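PDB 5FXU: envelope polyprotein from Puumala orthohantavirus, which forms, as the Gn ectodomain, part of the antigenic glycoprotein surface of the virus and probably works with its partner Gc in the envelope spike. Local coordinates for residues I128-I131 with Q132-I135; P240-I243 with P244-D247. All coordinates share one frame; numbering follows the deposited sequence.

Contacts 1 and 2 show how two strands of one fold can each end in a threonine-fastened turn while differing in chemistry. Strands 120-130 and 237-243 both pair antiparallel with strand 19-30, yet the contact centres lie about 23 Å apart and their nearest atoms about 7 Å apart, without touching. Each is partly buried. Contact 1, the farther from the centre of the chain, turns directly into helix 133-136 through backbone hydrogen bonds, and its C134 is joined by a disulfide to C9. Contact 2 leads through a cis-proline bend into a loop before helix 249-260; its inner part is apolar and its outer part is a hydroxyl, a tyrosine edge and a water.

Contact 1. Residues I128-I131 with Q132-I135; sequences IGPI and QTCI
P130 and T133 close a type I beta turn where strand 120-130 gives way to helix 133-136. Direct hydrogen bonds come first. The carbonyl oxygen of P130 takes two of them from one residue: T133 N lies 3.1 Å from P130 O, while T133 OG1 is 2.8 Å from P130 O and tilted only 19° from the carbonyl plane. With chi1 at -46°, OG1 sits beside its own backbone N, which lets both donors converge on the same acceptor. One residue further on, C134 N bonds to I131 O at 3.1 Å, a second turn overlapping the first.

A water supplies the next link. It accepts from I131 N at 2.9 Å and donates to Q132 OE1 at 3.0 Å, tying the amide end of Q132 back to the turn.

Van der Waals contact completes the set. The Q132 chain folds back at chi2 (76°), and its OE1 rests against P130 CB at 3.4 Å, while T133 OG1 also lies near P130 CD. Beyond the turn, I131 and C134 pack on V20.

One carbonyl oxygen gripped by both the N-H and the hydroxyl of T133 is consistent with a strand-to-helix junction held by backbone and hydroxyl bonds, with the C134-C9 disulfide linking helix 133-136 to strand 3-9.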
loop_
_atom_site.group_PDB
_atom_site.type_symbol
_atom_site.label_atom_id
_atom_site.label_comp_id
_atom_site.label_asym_id
_atom_site.label_seq_id
_atom_site.Cartn_x
_atom_site.Cartn_y
_atom_site.Cartn_z
ATOM N N ILE A 128 -10.556 -5.574 -0.094
ATOM C CA ILE A 128 -10.043 -6.872 -0.553
ATOM C C ILE A 128 -10.909 -7.951 0.048
ATOM O O ILE A 128 -11.219 -7.913 1.228
ATOM C CB ILE A 128 -8.632 -7.109 -0.033
ATOM C CG1 ILE A 128 -7.702 -5.998 -0.528
ATOM C CG2 ILE A 128 -8.082 -8.453 -0.498
ATOM C CD1 ILE A 128 -6.382 -5.947 0.215
ATOM N N GLY A 129 -11.283 -8.940 -0.744
ATOM C CA GLY A 129 -12.083 -10.011 -0.205
ATOM C C GLY A 129 -12.310 -11.200 -1.099
ATOM O O GLY A 129 -11.826 -11.259 -2.217
ATOM N N PRO A 130 -13.057 -12.177 -0.597
ATOM C CA PRO A 130 -13.208 -13.419 -1.384
ATOM C C PRO A 130 -14.040 -13.212 -2.635
ATOM O O PRO A 130 -14.957 -12.368 -2.673
ATOM C CB PRO A 130 -13.869 -14.395 -0.414
ATOM C CG PRO A 130 -14.013 -13.668 0.876
ATOM C CD PRO A 130 -13.835 -12.203 0.650
ATOM N N ILE A 131 -13.717 -13.986 -3.657
ATOM C CA ILE A 131 -14.425 -13.892 -4.928
ATOM C C ILE A 131 -15.922 -14.253 -4.781
ATOM O O ILE A 131 -16.718 -13.766 -5.561
ATOM C CB ILE A 131 -13.692 -14.698 -6.025
ATOM C CG1 ILE A 131 -12.318 -14.051 -6.275
ATOM C CG2 ILE A 131 -14.467 -14.691 -7.340
ATOM C CD1 ILE A 131 -11.330 -14.857 -7.101
ATOM N N GLN A 132 -16.294 -15.020 -3.745
ATOM C CA GLN A 132 -17.706 -15.361 -3.438
ATOM C C GLN A 132 -18.587 -14.134 -3.204
ATOM O O GLN A 132 -19.803 -14.196 -3.408
ATOM C CB GLN A 132 -17.822 -16.266 -2.197
ATOM C CG GLN A 132 -17.414 -17.725 -2.400
ATOM C CD GLN A 132 -15.884 -17.959 -2.459
ATOM O OE1 GLN A 132 -15.047 -17.029 -2.256
ATOM N NE2 GLN A 132 -15.514 -19.187 -2.793
ATOM N N THR A 133 -17.986 -13.030 -2.770
ATOM C CA THR A 133 -18.700 -11.768 -2.599
ATOM C C THR A 133 -19.427 -11.327 -3.873
ATOM O O THR A 133 -20.516 -10.768 -3.793
ATOM C CB THR A 133 -17.752 -10.636 -2.162
ATOM O OG1 THR A 133 -16.910 -11.112 -1.128
ATOM C CG2 THR A 133 -18.534 -9.461 -1.600
ATOM N N CYS A 134 -18.823 -11.600 -5.023
ATOM C CA CYS A 134 -19.435 -11.399 -6.333
ATOM C C CYS A 134 -20.756 -12.160 -6.585
ATOM O O CYS A 134 -21.570 -11.733 -7.402
ATOM C CB CYS A 134 -18.420 -11.768 -7.427
ATOM S SG CYS A 134 -17.066 -10.551 -7.611
ATOM N N ILE A 135 -20.965 -13.283 -5.894
ATOM C CA ILE A 135 -22.237 -14.008 -5.949
ATOM C C ILE A 135 -23.248 -13.336 -5.021
ATOM O O ILE A 135 -24.420 -13.207 -5.382
ATOM C CB ILE A 135 -22.055 -15.509 -5.589
ATOM C CG1 ILE A 135 -21.163 -16.179 -6.624
ATOM C CG2 ILE A 135 -23.400 -16.234 -5.533
ATOM C CD1 ILE A 135 -20.515 -17.445 -6.122
HETATM O O HOH W 1 -12.226 -16.442 -3.125
#

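Contact 2. Residues P240-I243 with P244-D247; sequences PLYI and PTLD
T245 OG1 donates a hydrogen bond to Y242 O across a bend built on the cis peptide bond between I243 and P244. The tightly packed part lies on the side of the helices. I243 is buried, and its CG2 comes within 3.5 Å of P244 N. I243 packs on S251, V254 and L255 of helix 249-260 and on Y230 and C232 of the neighbouring strand, while P244 lodges against L255 and against L208 and S211 of helix 208-216, so P244 touches both helices.

The other side is looser and more polar, and both Y242 and T245 are partly exposed there. Because CG of Y242 is anti to the backbone N (chi1 -176°), the ring leans forward along the chain and presents an edge to the bend. Its CD1 is 3.3 Å from P244 O, which lies near the ring plane, and its CE1 approaches P244 CD at 4.3 Å. Y242 also stacks with Y229. The hydroxyl bond from T245 OG1 to Y242 O spans 2.6 Å, its donor coming in 38° above the carbonyl plane. A water accepts from Y242 N at 2.7 Å and gives a second, weak bond to T245 OG1 at 3.3 Å, so the hydroxyl meets both the carbonyl and a bound water.

T245 N stands 3.3 Å from Y242 O at a poor angle and bonds instead to S251 OG, fastening the loop to the coming helix. The backbone torsions of I243 and P244, with a cis proline third of four residues and no main-chain bond closing the turn, are close to those of a type VIb beta turn, here joining strand 237-243 to the loop before helix 249-260.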
loop_
_atom_site.group_PDB
_atom_site.type_symbol
_atom_site.label_atom_id
_atom_site.label_comp_id
_atom_site.label_asym_id
_atom_site.label_seq_id
_atom_site.Cartn_x
_atom_site.Cartn_y
_atom_site.Cartn_z
ATOM N N PRO A 240 -2.840 -13.934 -3.766
ATOM C CA PRO A 240 -1.810 -13.069 -3.190
ATOM C C PRO A 240 -0.387 -13.425 -3.660
ATOM O O PRO A 240 -0.061 -14.592 -3.824
ATOM C CB PRO A 240 -1.941 -13.313 -1.684
ATOM C CG PRO A 240 -3.274 -13.988 -1.525
ATOM C CD PRO A 240 -3.467 -14.786 -2.749
ATOM N N LEU A 241 0.404 -12.396 -3.916
ATOM C CA LEU A 241 1.791 -12.514 -4.349
ATOM C C LEU A 241 2.677 -11.948 -3.227
ATOM O O LEU A 241 2.496 -10.813 -2.808
ATOM C CB LEU A 241 1.953 -11.711 -5.620
ATOM C CG LEU A 241 3.361 -11.416 -6.105
ATOM C CD1 LEU A 241 4.103 -12.702 -6.455
ATOM C CD2 LEU A 241 3.271 -10.485 -7.304
ATOM N N TYR A 242 3.567 -12.786 -2.709
ATOM C CA TYR A 242 4.482 -12.452 -1.646
ATOM C C TYR A 242 5.741 -11.808 -2.249
ATOM O O TYR A 242 6.336 -12.345 -3.179
ATOM C CB TYR A 242 4.831 -13.733 -0.892
ATOM C CG TYR A 242 5.722 -13.568 0.332
ATOM C CD1 TYR A 242 7.117 -13.403 0.211
ATOM C CD2 TYR A 242 5.180 -13.621 1.636
ATOM C CE1 TYR A 242 7.925 -13.264 1.341
ATOM C CE2 TYR A 242 5.989 -13.509 2.760
ATOM C CZ TYR A 242 7.352 -13.340 2.606
ATOM O OH TYR A 242 8.138 -13.223 3.715
ATOM N N ILE A 243 6.147 -10.658 -1.718
ATOM C CA ILE A 243 7.368 -9.957 -2.169
ATOM C C ILE A 243 8.321 -9.881 -0.982
ATOM O O ILE A 243 7.955 -9.300 0.026
ATOM C CB ILE A 243 7.073 -8.511 -2.641
ATOM C CG1 ILE A 243 5.942 -8.456 -3.677
ATOM C CG2 ILE A 243 8.343 -7.825 -3.131
ATOM C CD1 ILE A 243 6.267 -9.074 -5.007
ATOM N N PRO A 244 9.533 -10.442 -1.071
ATOM C CA PRO A 244 10.053 -11.124 -2.286
ATOM C C PRO A 244 9.894 -12.624 -2.319
ATOM O O PRO A 244 10.057 -13.272 -1.314
ATOM C CB PRO A 244 11.535 -10.761 -2.280
ATOM C CG PRO A 244 11.856 -10.518 -0.861
ATOM C CD PRO A 244 10.599 -10.251 -0.073
ATOM N N THR A 245 9.490 -13.142 -3.467
ATOM C CA THR A 245 9.579 -14.555 -3.772
ATOM C C THR A 245 10.719 -14.644 -4.809
ATOM O O THR A 245 10.579 -14.198 -5.944
ATOM C CB THR A 245 8.240 -15.073 -4.295
ATOM O OG1 THR A 245 7.204 -14.786 -3.351
ATOM C CG2 THR A 245 8.303 -16.613 -4.520
ATOM N N LEU A 246 11.856 -15.195 -4.407
ATOM C CA LEU A 246 13.123 -14.964 -5.147
ATOM C C LEU A 246 13.170 -15.445 -6.593
ATOM O O LEU A 246 13.754 -14.759 -7.448
ATOM C CB LEU A 246 14.295 -15.603 -4.418
ATOM C CG LEU A 246 14.791 -15.051 -3.114
ATOM C CD1 LEU A 246 14.719 -13.544 -3.121
ATOM C CD2 LEU A 246 14.096 -15.640 -1.893
ATOM N N ASP A 247 12.559 -16.600 -6.841
ATOM C CA ASP A 247 12.508 -17.204 -8.182
ATOM C C ASP A 247 11.213 -16.914 -8.971
ATOM O O ASP A 247 10.934 -17.570 -9.952
ATOM C CB ASP A 247 12.720 -18.725 -8.056
ATOM C CG ASP A 247 11.584 -19.413 -7.321
ATOM O OD1 ASP A 247 10.948 -18.754 -6.451
ATOM O OD2 ASP A 247 11.336 -20.619 -7.590
HETATM O O HOH W 2 3.948 -15.199 -3.953
#